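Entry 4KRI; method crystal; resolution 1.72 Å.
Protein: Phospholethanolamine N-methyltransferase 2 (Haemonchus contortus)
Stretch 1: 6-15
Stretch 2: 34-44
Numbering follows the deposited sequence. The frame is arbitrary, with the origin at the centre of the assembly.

Stretch 1 6-15: VERQLIECLH
Stretch 2 34-44: DQRKALTEQFG

What forms the apolar centre? Ile11, with chi1 and chi2 both m, points its CA-to-CB bond toward the second stretch and sets its CD1 3.9 Å from Leu39 CD2 and 3.6 Å from Phe43 CZ. Leu39 (m, t) starts sideways, but its end comes nearer, so its CD2 also lies 4.1 Å from CD1 of Leu10 (m, t). Leu14 (t, p) extends the patch: its CD2 sits at the edge of the Phe43 ring, 4.4 Å from CE1. Phe43 has chi1 -63° and chi2 -70°.

How does the backbone bring these side chains together? Residues 6-15 are helical throughout, with i to i+4 hydrogen bonds from Leu10 N to Val6 O (3.0 Å) through His15 N to Ile11 O (3.0 Å). Residues 34-40 form a second helix, its axis 9.2 Å away at closest approach and its direction 48° from the first (signed crossing angle -48°). Glu7 CA and Leu39 CA are 5.6 Å apart. A type I turn from Thr40 to Phe43, with Phe43 N bonded to Thr40 O at 3.1 Å, then carries Phe43 to the apolar patch.

Where does Glu7 go? Folded by chi1 m, chi2 p and chi3 33°, it packs CG 3.6 Å from Leu39 CG, while OE1 lies 3.8 Å from Ala38 CB and OE2 3.3 Å from Gln35 CB. The contact buries OE2 without a polar partner in the model.

What joins the polar edge? No direct hydrogen bond crosses the contact; one water donates to Arg8 O (2.7 Å) and Gln42 OE1 (3.1 Å). Gln42, with chi1 and chi2 m and chi3 -68°, also packs its CB 3.9 Å from Ile11 CG1 and its NE2 3.6 Å from Arg8 CG, linking the centre to this edge.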

# COMPACT_ATOMS: atom_id res chain seq x y z
N VAL A 6 0.53 -21.94 2.58
CA VAL A 6 -0.08 -21.06 1.59
C VAL A 6 -1.60 -21.05 1.67
O VAL A 6 -2.23 -19.98 1.66
CB VAL A 6 0.32 -21.45 0.17
CG1 VAL A 6 -0.41 -20.58 -0.84
CG2 VAL A 6 1.81 -21.27 0.00
N GLU A 7 -2.21 -22.24 1.75
CA GLU A 7 -3.66 -22.30 1.83
C GLU A 7 -4.18 -21.65 3.11
O GLU A 7 -5.25 -21.04 3.11
CB GLU A 7 -4.16 -23.75 1.71
CG GLU A 7 -4.12 -24.27 0.29
CD GLU A 7 -2.74 -24.64 -0.18
OE1 GLU A 7 -1.93 -25.10 0.65
OE2 GLU A 7 -2.45 -24.49 -1.39
N ARG A 8 -3.43 -21.77 4.20
CA ARG A 8 -3.83 -21.10 5.42
C ARG A 8 -3.83 -19.59 5.24
O ARG A 8 -4.73 -18.90 5.72
CB ARG A 8 -2.98 -21.54 6.62
CG ARG A 8 -3.34 -22.96 7.06
CD ARG A 8 -2.65 -23.36 8.34
NE ARG A 8 -3.01 -22.48 9.45
CZ ARG A 8 -3.99 -22.72 10.31
NH1 ARG A 8 -4.74 -23.82 10.21
NH2 ARG A 8 -4.22 -21.86 11.30
N GLN A 9 -2.84 -19.07 4.51
CA GLN A 9 -2.80 -17.63 4.27
C GLN A 9 -3.96 -17.17 3.37
O GLN A 9 -4.52 -16.09 3.59
CB GLN A 9 -1.44 -17.20 3.68
CG GLN A 9 -1.27 -15.70 3.69
CD GLN A 9 -0.04 -15.21 2.93
OE1 GLN A 9 0.82 -15.99 2.52
NE2 GLN A 9 0.03 -13.89 2.74
N LEU A 10 -4.34 -17.99 2.39
CA LEU A 10 -5.47 -17.64 1.53
C LEU A 10 -6.74 -17.47 2.36
O LEU A 10 -7.51 -16.54 2.14
CB LEU A 10 -5.70 -18.69 0.43
CG LEU A 10 -4.58 -18.81 -0.60
CD1 LEU A 10 -4.99 -19.77 -1.70
CD2 LEU A 10 -4.26 -17.45 -1.17
N ILE A 11 -6.94 -18.38 3.31
CA ILE A 11 -8.13 -18.31 4.17
C ILE A 11 -8.03 -17.16 5.15
O ILE A 11 -9.05 -16.53 5.49
CB ILE A 11 -8.37 -19.66 4.90
CG1 ILE A 11 -8.58 -20.78 3.88
CG2 ILE A 11 -9.57 -19.58 5.84
CD1 ILE A 11 -9.52 -20.40 2.77
N GLU A 12 -6.82 -16.83 5.61
CA GLU A 12 -6.66 -15.65 6.45
C GLU A 12 -7.06 -14.38 5.70
O GLU A 12 -7.71 -13.49 6.27
CB GLU A 12 -5.23 -15.53 6.98
CG GLU A 12 -4.88 -16.59 8.02
CD GLU A 12 -3.37 -16.81 8.14
OE1 GLU A 12 -2.61 -16.11 7.44
OE2 GLU A 12 -2.97 -17.67 8.95
N CYS A 13 -6.69 -14.29 4.43
CA CYS A 13 -7.09 -13.16 3.59
C CYS A 13 -8.61 -13.03 3.51
O CYS A 13 -9.16 -11.92 3.56
CB CYS A 13 -6.50 -13.29 2.19
SG CYS A 13 -4.71 -13.02 2.14
N LEU A 14 -9.30 -14.17 3.39
CA LEU A 14 -10.76 -14.18 3.37
C LEU A 14 -11.30 -13.59 4.67
O LEU A 14 -12.19 -12.75 4.67
CB LEU A 14 -11.28 -15.61 3.16
CG LEU A 14 -12.81 -15.77 3.26
CD1 LEU A 14 -13.53 -14.86 2.25
CD2 LEU A 14 -13.20 -17.24 3.07
N HIS A 15 -10.73 -14.03 5.79
CA HIS A 15 -11.19 -13.54 7.09
C HIS A 15 -10.87 -12.07 7.40
O HIS A 15 -11.45 -11.50 8.32
CB HIS A 15 -10.75 -14.48 8.21
CG HIS A 15 -11.54 -15.75 8.24
ND1 HIS A 15 -12.78 -15.84 8.82
CD2 HIS A 15 -11.29 -16.97 7.70
CE1 HIS A 15 -13.26 -17.06 8.67
NE2 HIS A 15 -12.37 -17.77 7.99
N ASP A 34 -4.01 -31.50 -4.71
CA ASP A 34 -3.51 -31.45 -3.34
C ASP A 34 -3.72 -30.08 -2.68
O ASP A 34 -4.15 -30.01 -1.53
CB ASP A 34 -2.04 -31.88 -3.30
CG ASP A 34 -1.85 -33.31 -3.78
OD1 ASP A 34 -2.61 -34.21 -3.34
OD2 ASP A 34 -0.94 -33.54 -4.61
N GLN A 35 -3.41 -29.01 -3.39
CA GLN A 35 -3.68 -27.66 -2.87
C GLN A 35 -5.18 -27.43 -2.67
O GLN A 35 -5.59 -26.84 -1.66
CB GLN A 35 -3.07 -26.60 -3.80
CG GLN A 35 -1.54 -26.65 -3.87
CD GLN A 35 -0.98 -25.92 -5.08
OE1 GLN A 35 -1.70 -25.22 -5.79
NE2 GLN A 35 0.32 -26.09 -5.32
N ARG A 36 -5.99 -27.91 -3.61
CA ARG A 36 -7.44 -27.78 -3.52
C ARG A 36 -8.01 -28.47 -2.27
O ARG A 36 -8.86 -27.91 -1.58
CB ARG A 36 -8.10 -28.34 -4.79
CG ARG A 36 -9.62 -28.24 -4.82
CD ARG A 36 -10.26 -29.59 -4.55
NE ARG A 36 -9.75 -30.60 -5.46
CZ ARG A 36 -10.06 -31.89 -5.39
NH1 ARG A 36 -10.87 -32.33 -4.44
NH2 ARG A 36 -9.55 -32.75 -6.27
N LYS A 37 -7.53 -29.67 -1.99
CA LYS A 37 -7.98 -30.40 -0.80
C LYS A 37 -7.51 -29.75 0.50
O LYS A 37 -8.23 -29.78 1.51
CB LYS A 37 -7.50 -31.85 -0.86
CG LYS A 37 -8.13 -32.65 -1.98
CD LYS A 37 -7.32 -33.92 -2.23
CE LYS A 37 -7.96 -34.78 -3.30
NZ LYS A 37 -7.23 -36.06 -3.43
N ALA A 38 -6.32 -29.17 0.48
CA ALA A 38 -5.81 -28.41 1.62
C ALA A 38 -6.71 -27.21 1.93
O ALA A 38 -6.92 -26.86 3.09
CB ALA A 38 -4.39 -27.94 1.36
N LEU A 39 -7.22 -26.57 0.88
CA LEU A 39 -8.17 -25.47 1.06
C LEU A 39 -9.48 -25.98 1.64
O LEU A 39 -10.05 -25.38 2.55
CB LEU A 39 -8.44 -24.77 -0.27
CG LEU A 39 -7.47 -23.70 -0.76
CD1 LEU A 39 -7.85 -23.25 -2.17
CD2 LEU A 39 -7.46 -22.51 0.20
N THR A 40 -9.97 -27.10 1.12
CA THR A 40 -11.24 -27.66 1.56
C THR A 40 -11.23 -28.01 3.05
O THR A 40 -12.20 -27.76 3.76
CB THR A 40 -11.64 -28.90 0.74
OG1 THR A 40 -11.84 -28.52 -0.63
CG2 THR A 40 -12.93 -29.51 1.28
N GLU A 41 -10.12 -28.60 3.51
CA GLU A 41 -10.03 -29.05 4.90
C GLU A 41 -9.97 -27.88 5.89
O GLU A 41 -10.09 -28.08 7.09
CB GLU A 41 -8.81 -29.96 5.11
CG GLU A 41 -8.95 -31.37 4.54
CD GLU A 41 -10.16 -32.13 5.09
OE1 GLU A 41 -10.22 -32.39 6.31
OE2 GLU A 41 -11.04 -32.48 4.28
N GLN A 42 -9.80 -26.67 5.36
CA GLN A 42 -9.79 -25.47 6.18
C GLN A 42 -11.19 -25.11 6.67
O GLN A 42 -11.35 -24.32 7.60
CB GLN A 42 -9.22 -24.30 5.38
CG GLN A 42 -7.70 -24.33 5.22
CD GLN A 42 -6.99 -23.97 6.51
OE1 GLN A 42 -7.06 -22.83 6.98
NE2 GLN A 42 -6.32 -24.95 7.11
N PHE A 43 -12.21 -25.69 6.04
CA PHE A 43 -13.59 -25.33 6.37
C PHE A 43 -14.29 -26.39 7.20
O PHE A 43 -13.97 -27.58 7.10
CB PHE A 43 -14.38 -25.03 5.09
CG PHE A 43 -13.85 -23.84 4.32
CD1 PHE A 43 -13.99 -22.56 4.83
CD2 PHE A 43 -13.23 -24.01 3.09
CE1 PHE A 43 -13.50 -21.46 4.13
CE2 PHE A 43 -12.74 -22.92 2.39
CZ PHE A 43 -12.88 -21.64 2.91
N GLY A 44 -15.24 -25.96 8.03
CA GLY A 44 -16.02 -26.87 8.87
C GLY A 44 -17.42 -27.10 8.35
O GLY A 44 -17.75 -26.76 7.22
O HOH W 1 -6.36 -19.88 7.70